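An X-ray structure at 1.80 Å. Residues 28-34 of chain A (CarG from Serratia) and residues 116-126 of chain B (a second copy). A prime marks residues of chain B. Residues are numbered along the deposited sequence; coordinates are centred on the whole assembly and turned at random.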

# COMPACT_ATOMS: atom_id res chain seq x y z
N GLN A 28 1.77 -1.24 10.30
CA GLN A 28 3.19 -1.47 10.46
C GLN A 28 3.65 -2.63 9.62
O GLN A 28 2.90 -3.60 9.42
CB GLN A 28 3.43 -1.72 11.97
CG GLN A 28 2.70 -2.92 12.54
CD GLN A 28 2.60 -2.87 14.05
OE1 GLN A 28 1.90 -2.02 14.59
NE2 GLN A 28 3.20 -3.82 14.73
N PHE A 29 4.88 -2.57 9.19
CA PHE A 29 5.54 -3.70 8.56
C PHE A 29 6.31 -4.39 9.63
O PHE A 29 7.26 -3.79 10.18
CB PHE A 29 6.45 -3.23 7.44
CG PHE A 29 7.28 -4.30 6.86
CD1 PHE A 29 6.73 -5.49 6.50
CD2 PHE A 29 8.63 -4.06 6.55
CE1 PHE A 29 7.49 -6.45 5.87
CE2 PHE A 29 9.40 -5.06 6.05
CZ PHE A 29 8.86 -6.26 5.69
N ASP A 30 5.84 -5.59 9.97
CA ASP A 30 6.51 -6.47 10.94
C ASP A 30 7.49 -7.40 10.28
O ASP A 30 7.10 -8.26 9.47
CB ASP A 30 5.44 -7.28 11.71
CG ASP A 30 4.57 -6.41 12.57
OD1 ASP A 30 5.11 -5.57 13.31
OD2 ASP A 30 3.33 -6.51 12.48
N ASN A 31 8.78 -7.27 10.57
CA ASN A 31 9.76 -8.10 9.87
C ASN A 31 10.79 -8.68 10.82
O ASN A 31 11.99 -8.72 10.51
CB ASN A 31 10.46 -7.37 8.72
CG ASN A 31 11.32 -6.24 9.20
OD1 ASN A 31 11.04 -5.65 10.24
ND2 ASN A 31 12.40 -5.96 8.47
N ASN A 32 10.30 -9.05 11.99
CA ASN A 32 11.09 -9.78 12.97
C ASN A 32 12.34 -9.00 13.36
O ASN A 32 13.44 -9.57 13.40
CB ASN A 32 11.43 -11.20 12.45
CG ASN A 32 10.27 -12.11 12.56
OD1 ASN A 32 9.88 -12.46 13.67
ND2 ASN A 32 9.64 -12.40 11.45
N THR A 33 12.13 -7.72 13.65
CA THR A 33 13.13 -6.74 14.10
C THR A 33 12.58 -6.18 15.43
O THR A 33 11.42 -6.34 15.69
CB THR A 33 13.30 -5.58 13.05
OG1 THR A 33 13.74 -6.09 11.78
CG2 THR A 33 14.34 -4.60 13.50
N SER A 34 13.40 -5.44 16.20
CA SER A 34 12.95 -4.80 17.47
C SER A 34 11.89 -3.72 17.34
O SER A 34 11.12 -3.48 18.28
CB SER A 34 14.17 -4.26 18.34
OG SER A 34 15.28 -3.91 17.56
N VAL B 116 3.19 -17.51 8.14
CA VAL B 116 3.62 -16.73 9.30
C VAL B 116 5.00 -17.18 9.70
O VAL B 116 5.24 -18.41 9.77
CB VAL B 116 2.67 -16.97 10.49
CG1 VAL B 116 3.04 -16.05 11.64
CG2 VAL B 116 1.26 -16.72 10.05
N SER B 117 5.92 -16.25 9.90
CA SER B 117 7.30 -16.57 10.20
C SER B 117 7.74 -15.80 11.42
O SER B 117 7.83 -14.64 11.36
CB SER B 117 8.25 -16.15 9.06
OG SER B 117 7.96 -16.75 7.83
N ARG B 118 8.11 -16.47 12.49
CA ARG B 118 8.19 -15.82 13.76
C ARG B 118 9.49 -15.90 14.56
O ARG B 118 9.47 -16.20 15.71
CB ARG B 118 7.01 -16.24 14.59
CG ARG B 118 6.52 -15.16 15.49
CD ARG B 118 5.38 -15.68 16.29
NE ARG B 118 4.09 -15.39 15.72
CZ ARG B 118 3.50 -14.23 15.85
NH1 ARG B 118 2.32 -14.03 15.35
NH2 ARG B 118 4.10 -13.27 16.50
N ASP B 119 10.63 -15.60 13.99
CA ASP B 119 11.65 -16.57 13.99
C ASP B 119 13.00 -16.14 13.40
O ASP B 119 14.03 -16.36 14.03
CB ASP B 119 11.17 -17.80 13.25
CG ASP B 119 12.23 -18.88 13.19
OD1 ASP B 119 13.24 -18.78 13.92
OD2 ASP B 119 12.07 -19.84 12.44
N ASP B 120 13.01 -15.64 12.18
CA ASP B 120 14.25 -15.30 11.56
C ASP B 120 14.25 -13.83 11.46
O ASP B 120 13.31 -13.25 10.99
CB ASP B 120 14.44 -15.89 10.16
CG ASP B 120 13.36 -16.82 9.76
OD1 ASP B 120 12.34 -16.85 10.45
OD2 ASP B 120 13.50 -17.53 8.74
N PRO B 121 15.31 -13.21 11.91
CA PRO B 121 15.30 -11.76 11.90
C PRO B 121 15.26 -11.18 10.49
O PRO B 121 15.89 -11.71 9.55
CB PRO B 121 16.60 -11.37 12.65
CG PRO B 121 16.88 -12.56 13.56
CD PRO B 121 16.35 -13.77 12.84
N GLY B 122 14.54 -10.07 10.35
CA GLY B 122 14.48 -9.39 9.06
C GLY B 122 13.58 -10.08 8.05
O GLY B 122 13.53 -9.61 6.96
N VAL B 123 12.93 -11.21 8.37
CA VAL B 123 11.94 -11.85 7.43
C VAL B 123 10.50 -11.30 7.78
O VAL B 123 10.18 -11.09 8.98
CB VAL B 123 11.96 -13.40 7.61
CG1 VAL B 123 10.87 -14.14 6.82
CG2 VAL B 123 13.32 -13.94 7.19
N PRO B 124 9.64 -11.13 6.77
CA PRO B 124 8.28 -10.66 7.12
C PRO B 124 7.55 -11.64 8.07
O PRO B 124 7.60 -12.86 7.90
CB PRO B 124 7.60 -10.61 5.76
CG PRO B 124 8.74 -10.43 4.78
CD PRO B 124 9.83 -11.26 5.29
N LEU B 125 6.84 -11.10 9.03
CA LEU B 125 6.07 -11.90 9.91
C LEU B 125 4.93 -12.62 9.14
O LEU B 125 4.64 -13.83 9.34
CB LEU B 125 5.48 -10.98 10.93
CG LEU B 125 4.51 -11.68 11.91
CD1 LEU B 125 5.21 -12.88 12.54
CD2 LEU B 125 4.13 -10.64 12.93
N TYR B 126 4.28 -11.87 8.26
CA TYR B 126 3.10 -12.37 7.48
C TYR B 126 3.39 -12.13 6.00
O TYR B 126 3.62 -10.96 5.54
CB TYR B 126 1.86 -11.59 7.82
CG TYR B 126 1.44 -11.63 9.28
CD1 TYR B 126 1.17 -12.86 9.89
CD2 TYR B 126 1.37 -10.52 10.02
CE1 TYR B 126 0.75 -12.91 11.22
CE2 TYR B 126 0.99 -10.56 11.36
CZ TYR B 126 0.64 -11.78 11.93
OH TYR B 126 0.37 -11.83 13.27
O HOH W 1 4.80 -9.12 7.41

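This is a mainly polar contact between two copies of CarG, in which the side chain of Asn32 plugs into a loop of the second chain and main-chain hydrogen bonds hold the segments beside it. Asn32 has by far the largest covered area of any residue here, 120 of the 432 Å² summed over both sides. Its CA-to-CB bond points toward the loop, and with chi1 in the m well the carboxamide reaches three main-chain groups. Asn32 ND2 donates to Val123′ O (2.8 Å) and to Ser117′ O (2.9 Å), so both amide hydrogens are used; Asn32 OD1 accepts from Asp119′ N at 3.2 Å, with a more bent angle of 139°. One side chain thus ties together carbonyls six residues apart in sequence. The Asn32 backbone is left-handed, with phi/psi 57/48°. The main-chain carbonyl of Asn32 meets the type II turn Asp120′ to Val123′: Gly122′ N donates to Asn32 O at 3.3 Å, and Pro121′ CA lies 3.2 Å from Asn32 O in a CA-H...O contact. Within the turn, Val123′ N to Asp120′ O (3.3 Å) is a weak hydrogen bond, and Gly122′ adopts a positive phi of 76°, a conformation that favours glycine. Two residues before Asn32, Asp30 O accepts from Leu125′ N at 2.9 Å and 172°, nearly linear. Water 1 accepts from Tyr126′ N (2.9 Å) and lies 3.2 Å from Asp30 O, where it can donate, though it has more acceptors in reach than protons. Between these bonds the backbones pack closely, Asn31 CA lying 3.1 Å from Val123′ O in another CA-H...O contact. Within chain A, Gln28 NE2 donates to Asp30 OD1 (3.0 Å) and Thr33 OG1 to Asn31 OD1 (3.1 Å). Apolar packing is modest: Phe29 CE1 approaches Pro124′ CB at 4.2 Å.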